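Local coordinates for TbpB (Actinobacillus pleuropneumoniae, PDB 3HOL), which probably binds host transferrin at the bacterial surface as the lipoprotein component of a receptor used for iron acquisition, at residues I276-I281 / L291-D296; L336-F341 / Q361-A366. All coordinates share one frame; numbering follows the deposited sequence.

Contact 1 of 2, residues I276-I281 / L291-D296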
loop_
_atom_site.group_PDB
_atom_site.type_symbol
_atom_site.label_atom_id
_atom_site.label_comp_id
_atom_site.label_asym_id
_atom_site.label_seq_id
_atom_site.Cartn_x
_atom_site.Cartn_y
_atom_site.Cartn_z
ATOM N N ILE A 276 -5.530 5.589 5.464
ATOM C CA ILE A 276 -5.537 4.149 5.597
ATOM C C ILE A 276 -5.211 3.702 7.003
ATOM O O ILE A 276 -4.323 4.286 7.646
ATOM C CB ILE A 276 -4.478 3.546 4.656
ATOM C CG1 ILE A 276 -4.840 3.804 3.182
ATOM C CG2 ILE A 276 -4.252 2.053 4.938
ATOM C CD1 ILE A 276 -3.607 3.531 2.239
ATOM N N ASP A 277 -5.905 2.646 7.464
ATOM C CA ASP A 277 -5.421 1.869 8.614
ATOM C C ASP A 277 -5.102 0.469 8.109
ATOM O O ASP A 277 -5.877 -0.086 7.343
ATOM C CB ASP A 277 -6.492 1.760 9.724
ATOM C CG ASP A 277 -6.849 3.114 10.342
ATOM O OD1 ASP A 277 -5.915 3.908 10.561
ATOM O OD2 ASP A 277 -8.069 3.384 10.554
ATOM N N ALA A 278 -3.983 -0.097 8.547
ATOM C CA ALA A 278 -3.651 -1.491 8.265
ATOM C C ALA A 278 -2.579 -1.902 9.260
ATOM O O ALA A 278 -1.415 -1.499 9.138
ATOM C CB ALA A 278 -3.136 -1.687 6.789
ATOM N N SER A 279 -2.988 -2.640 10.284
ATOM C CA SER A 279 -2.052 -3.057 11.320
ATOM C C SER A 279 -2.419 -4.416 11.836
ATOM O O SER A 279 -3.505 -4.931 11.563
ATOM C CB SER A 279 -1.933 -2.029 12.463
ATOM O OG SER A 279 -3.194 -1.747 12.988
ATOM N N LYS A 280 -1.474 -4.992 12.565
ATOM C CA LYS A 280 -1.548 -6.343 13.050
ATOM C C LYS A 280 -1.110 -6.329 14.512
ATOM O O LYS A 280 -0.079 -5.743 14.847
ATOM C CB LYS A 280 -0.640 -7.224 12.184
ATOM C CG LYS A 280 -0.389 -8.649 12.707
ATOM C CD LYS A 280 0.288 -9.514 11.646
ATOM C CE LYS A 280 1.725 -9.078 11.383
ATOM N NZ LYS A 280 2.599 -9.620 12.471
ATOM N N ILE A 281 -1.913 -6.950 15.370
ATOM C CA ILE A 281 -1.578 -7.138 16.780
ATOM C C ILE A 281 -1.135 -8.584 16.968
ATOM O O ILE A 281 -1.883 -9.510 16.682
ATOM C CB ILE A 281 -2.765 -6.871 17.716
ATOM C CG1 ILE A 281 -3.260 -5.431 17.578
ATOM C CG2 ILE A 281 -2.357 -7.204 19.213
ATOM C CD1 ILE A 281 -4.632 -5.154 18.216
ATOM N N LEU A 291 0.972 -3.026 8.560
ATOM C CA LEU A 291 0.880 -3.847 7.353
ATOM C C LEU A 291 1.037 -2.972 6.131
ATOM O O LEU A 291 0.547 -1.843 6.117
ATOM C CB LEU A 291 -0.504 -4.523 7.260
ATOM C CG LEU A 291 -0.744 -5.644 8.272
ATOM C CD1 LEU A 291 -2.249 -6.060 8.269
ATOM C CD2 LEU A 291 0.202 -6.870 8.058
ATOM N N ASN A 292 1.682 -3.484 5.082
ATOM C CA ASN A 292 1.670 -2.758 3.812
ATOM C C ASN A 292 0.274 -2.752 3.173
ATOM O O ASN A 292 -0.350 -3.812 2.970
ATOM C CB ASN A 292 2.691 -3.365 2.849
ATOM C CG ASN A 292 4.098 -3.162 3.327
ATOM O OD1 ASN A 292 4.418 -2.138 3.961
ATOM N ND2 ASN A 292 4.974 -4.097 2.988
ATOM N N ASN A 293 -0.223 -1.573 2.837
ATOM C CA ASN A 293 -1.546 -1.513 2.206
ATOM C C ASN A 293 -1.604 -0.329 1.242
ATOM O O ASN A 293 -1.020 0.733 1.539
ATOM C CB ASN A 293 -2.632 -1.358 3.277
ATOM C CG ASN A 293 -4.026 -1.516 2.697
ATOM O OD1 ASN A 293 -4.606 -0.522 2.279
ATOM N ND2 ASN A 293 -4.513 -2.755 2.571
ATOM N N PHE A 294 -2.275 -0.499 0.093
ATOM C CA PHE A 294 -2.286 0.573 -0.890
ATOM C C PHE A 294 -3.611 1.325 -0.964
ATOM O O PHE A 294 -3.773 2.224 -1.773
ATOM C CB PHE A 294 -1.854 0.038 -2.256
ATOM C CG PHE A 294 -0.539 -0.669 -2.234
ATOM C CD1 PHE A 294 0.632 0.046 -2.026
ATOM C CD2 PHE A 294 -0.479 -2.051 -2.456
ATOM C CE1 PHE A 294 1.880 -0.607 -2.037
ATOM C CE2 PHE A 294 0.743 -2.725 -2.467
ATOM C CZ PHE A 294 1.936 -1.998 -2.239
ATOM N N GLY A 295 -4.534 1.016 -0.070
ATOM C CA GLY A 295 -5.843 1.683 -0.093
ATOM C C GLY A 295 -7.022 0.751 -0.373
ATOM O O GLY A 295 -8.142 1.196 -0.488
ATOM N N ASP A 296 -6.764 -0.544 -0.466
ATOM C CA ASP A 296 -7.846 -1.532 -0.582
ATOM C C ASP A 296 -7.816 -2.388 0.699
ATOM O O ASP A 296 -6.911 -3.215 0.894
ATOM C CB ASP A 296 -7.673 -2.382 -1.842
ATOM C CG ASP A 296 -8.921 -3.222 -2.151
ATOM O OD1 ASP A 296 -9.699 -3.485 -1.220
ATOM O OD2 ASP A 296 -9.124 -3.612 -3.311
#
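Ala278 and Asn293 meet CB to CB, 3.6 Å apart, at the middle of a strand-to-loop contact inside the C-lobe handle domain. Ile276, Ala278 and Lys280 send their first side-chain bonds from strand 272-282 toward the loop, while Asp277 and Ser279 between them face the other way, where Ser279 OG is bound by Gln487 of strand 483-492. The loop runs back roughly antiparallel to the strand, but a single hydrogen bond joins the two backbones: Leu291 N donates to Ala278 O over 2.9 Å, almost straight at the hydrogen (173°). Next to this bond the Leu291 side chain lies alongside the strand. Leu291 CB packs 3.9 Å from Ala278 CB, and the branch reaches on along the chain until Leu291 CD1 rests 3.7 Å from Ser279 O. Asn293 meets the strand differently. Its CG stands anti to the backbone N (chi1 -171°), which places the amide beside Ile276. The Ile276 side chain crosses it at a slant, with CG2 3.7 Å from Asn293 OD1, and carries CD1 further to lie 3.5 Å from Gly295 N. Both ends of the amide are used within the loop. Asn293 OD1 accepts from Gly295 N, closing an Asx turn, and Asn293 ND2 donates to Asp296 O at 3.0 Å, with that oxygen close to the amide plane. The positive phi of Gly295 (116°) would jam a CB against the preceding carbonyl O and so calls for glycine; Ile276 CD1 packs on the peptide that joins it to Phe294. Asn293 is buried, and the two bonds of its amide stay within its own loop; toward Ala278 and Ile276 it offers van der Waals surface, and the two bonds would restrict the rotation of the amide.

Contact 2 of 2, residues L336-F341 / Q361-A366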
loop_
_atom_site.group_PDB
_atom_site.type_symbol
_atom_site.label_atom_id
_atom_site.label_comp_id
_atom_site.label_asym_id
_atom_site.label_seq_id
_atom_site.Cartn_x
_atom_site.Cartn_y
_atom_site.Cartn_z
ATOM N N LEU A 336 -19.593 -5.366 5.606
ATOM C CA LEU A 336 -18.708 -4.197 5.609
ATOM C C LEU A 336 -17.934 -4.190 4.306
ATOM O O LEU A 336 -17.375 -5.222 3.920
ATOM C CB LEU A 336 -17.733 -4.244 6.788
ATOM C CG LEU A 336 -18.387 -4.279 8.175
ATOM C CD1 LEU A 336 -17.338 -4.579 9.301
ATOM C CD2 LEU A 336 -19.138 -2.987 8.429
ATOM N N GLU A 337 -17.937 -3.051 3.617
ATOM C CA GLU A 337 -17.326 -2.946 2.280
ATOM C C GLU A 337 -16.006 -2.157 2.261
ATOM O O GLU A 337 -15.212 -2.279 1.305
ATOM C CB GLU A 337 -18.319 -2.278 1.335
ATOM C CG GLU A 337 -19.635 -3.079 1.131
ATOM C CD GLU A 337 -19.628 -3.819 -0.182
ATOM O OE1 GLU A 337 -19.942 -5.029 -0.211
ATOM O OE2 GLU A 337 -19.277 -3.195 -1.200
ATOM N N TYR A 338 -15.766 -1.348 3.300
ATOM C CA TYR A 338 -14.616 -0.410 3.287
ATOM C C TYR A 338 -13.587 -0.671 4.402
ATOM O O TYR A 338 -12.667 0.150 4.601
ATOM C CB TYR A 338 -15.105 1.042 3.333
ATOM C CG TYR A 338 -15.979 1.390 2.132
ATOM C CD1 TYR A 338 -15.413 1.820 0.947
ATOM C CD2 TYR A 338 -17.381 1.240 2.188
ATOM C CE1 TYR A 338 -16.200 2.133 -0.156
ATOM C CE2 TYR A 338 -18.178 1.543 1.089
ATOM C CZ TYR A 338 -17.579 2.003 -0.071
ATOM O OH TYR A 338 -18.347 2.290 -1.161
ATOM N N MET A 339 -13.764 -1.799 5.096
ATOM C CA MET A 339 -12.859 -2.278 6.145
ATOM C C MET A 339 -12.975 -3.791 6.245
ATOM O O MET A 339 -13.936 -4.371 5.763
ATOM C CB MET A 339 -13.193 -1.626 7.506
ATOM C CG MET A 339 -14.642 -1.880 8.033
ATOM S SD MET A 339 -14.775 -1.567 9.816
ATOM C CE MET A 339 -13.358 -2.466 10.489
ATOM N N LYS A 340 -11.969 -4.415 6.856
ATOM C CA LYS A 340 -11.909 -5.854 7.122
ATOM C C LYS A 340 -11.135 -6.002 8.415
ATOM O O LYS A 340 -10.200 -5.229 8.656
ATOM C CB LYS A 340 -11.097 -6.564 6.031
ATOM C CG LYS A 340 -11.823 -6.753 4.687
ATOM C CD LYS A 340 -12.892 -7.850 4.806
ATOM C CE LYS A 340 -13.489 -8.271 3.461
ATOM N NZ LYS A 340 -14.849 -7.683 3.336
ATOM N N PHE A 341 -11.500 -6.989 9.230
ATOM C CA PHE A 341 -10.732 -7.285 10.442
ATOM C C PHE A 341 -10.827 -8.767 10.698
ATOM O O PHE A 341 -11.702 -9.436 10.162
ATOM C CB PHE A 341 -11.224 -6.462 11.662
ATOM C CG PHE A 341 -12.649 -6.791 12.109
ATOM C CD1 PHE A 341 -12.903 -7.868 12.982
ATOM C CD2 PHE A 341 -13.726 -6.008 11.666
ATOM C CE1 PHE A 341 -14.225 -8.157 13.404
ATOM C CE2 PHE A 341 -15.070 -6.301 12.085
ATOM C CZ PHE A 341 -15.300 -7.364 12.937
ATOM N N GLN A 361 -7.927 -3.497 8.761
ATOM C CA GLN A 361 -7.657 -2.593 7.652
ATOM C C GLN A 361 -8.897 -1.760 7.329
ATOM O O GLN A 361 -10.006 -2.255 7.387
ATOM C CB GLN A 361 -7.200 -3.381 6.410
ATOM C CG GLN A 361 -6.064 -4.415 6.713
ATOM C CD GLN A 361 -5.332 -4.847 5.422
ATOM O OE1 GLN A 361 -4.088 -4.813 5.349
ATOM N NE2 GLN A 361 -6.097 -5.188 4.391
ATOM N N GLY A 362 -8.706 -0.494 6.976
ATOM C CA GLY A 362 -9.844 0.348 6.643
ATOM C C GLY A 362 -9.428 1.447 5.670
ATOM O O GLY A 362 -8.257 1.864 5.659
ATOM N N GLU A 363 -10.388 1.889 4.866
ATOM C CA GLU A 363 -10.209 2.971 3.887
ATOM C C GLU A 363 -10.928 4.179 4.463
ATOM O O GLU A 363 -12.160 4.229 4.390
ATOM C CB GLU A 363 -10.869 2.550 2.551
ATOM C CG GLU A 363 -10.316 1.239 2.008
ATOM C CD GLU A 363 -11.176 0.588 0.920
ATOM O OE1 GLU A 363 -12.005 1.269 0.296
ATOM O OE2 GLU A 363 -11.011 -0.632 0.700
ATOM N N ARG A 364 -10.186 5.138 5.049
ATOM C CA ARG A 364 -10.829 6.234 5.810
ATOM C C ARG A 364 -11.772 7.040 4.978
ATOM O O ARG A 364 -11.473 7.354 3.822
ATOM C CB ARG A 364 -9.795 7.246 6.333
ATOM C CG ARG A 364 -8.956 6.763 7.461
ATOM C CD ARG A 364 -9.730 6.744 8.807
ATOM N NE ARG A 364 -8.832 6.254 9.868
ATOM C CZ ARG A 364 -8.322 6.994 10.855
ATOM N NH1 ARG A 364 -7.505 6.409 11.731
ATOM N NH2 ARG A 364 -8.613 8.297 10.972
ATOM N N THR A 365 -12.862 7.484 5.598
ATOM C CA THR A 365 -13.761 8.477 4.970
ATOM C C THR A 365 -13.008 9.783 4.654
ATOM O O THR A 365 -12.282 10.311 5.515
ATOM C CB THR A 365 -14.927 8.799 5.922
ATOM O OG1 THR A 365 -15.599 7.574 6.244
ATOM C CG2 THR A 365 -15.924 9.836 5.299
ATOM N N ALA A 366 -13.196 10.331 3.449
ATOM C CA ALA A 366 -12.661 11.663 3.163
ATOM C C ALA A 366 -13.248 12.673 4.175
ATOM O O ALA A 366 -14.470 12.665 4.459
ATOM C CB ALA A 366 -12.945 12.081 1.678
HETATM O O HOH W 1 -12.559 -2.633 0.967
#
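Met339 and Gly362 form the tightest pair of this contact, near the open end of a beta hairpin in the handle domain, a non-hydrogen-bonded antiparallel pair with CA atoms 4.0 Å apart. The strands 339-341 and 361-363 run almost exactly antiparallel, at 173°. The backbones are close here: Met339 CA comes 3.1 Å from Gln361 O in a CA-H...O contact, and Gly362 adds no side chain beside Met339. CG of Met339 is wedged between its own backbone N and carbonyl carbon (chi1 59°), and the side chain packs on Tyr477 and Glu483 of the neighbouring barrel. One residue on, Lys340 and Gln361 make the hydrogen-bonded pair: Gln361 N donates to Lys340 O at 2.9 Å, nearly straight, and Lys340 N returns the bond to Gln361 O at 3.0 Å. Their side chains occupy the other face. That of Gln361 extends beyond CG until NE2 donates to the carbonyl oxygens of Val299 and Ala297, whereas the end of Lys340 turns away from Gln361, back along its own segment. Toward the opening end, where Tyr338 and Glu363 are partly exposed, regular pairing gives way to looser side-chain contacts. Glu363 N still donates to Tyr338 O at 2.9 Å, nearly along the C=O axis. The aliphatic part of Glu363 packs beside that oxygen and ends with Glu363 OE1 3.5 Å from Tyr338 CD1. OE1 lies near the ring plane, at the CD1 edge, and the carboxylate plane stands almost perpendicular to the ring. Glu363 OE2 receives Lys15 NZ, which would favour the charged carboxylate, and Ala297 N; a water that donates to Glu337 O at 2.7 Å also sits at this oxygen, at a rather short distance.

Overall arrangement
Contacts 1 and 2 lie in series along the chain, with centres 10 Å apart, and belong to one handle-domain sheet in which strands 272-282 and 356-363 are neighbours. Asp277 couples them twice: its backbone O probably accepts a hydrogen bond from Gly362 N at 2.9 Å, and its carboxylate OD2 makes a 3.0 Å salt bridge to Arg364 NE. The loop of contact 1 also packs onto the second strand of contact 2, with Gly295 O 3.3 Å from Glu363 CG. In this sheet strand 356-363 lies between 272-282 and 339-346. Tyr477, bonded to Asp277 OD2 and touching Met339, links both contacts to the adjoining barrel.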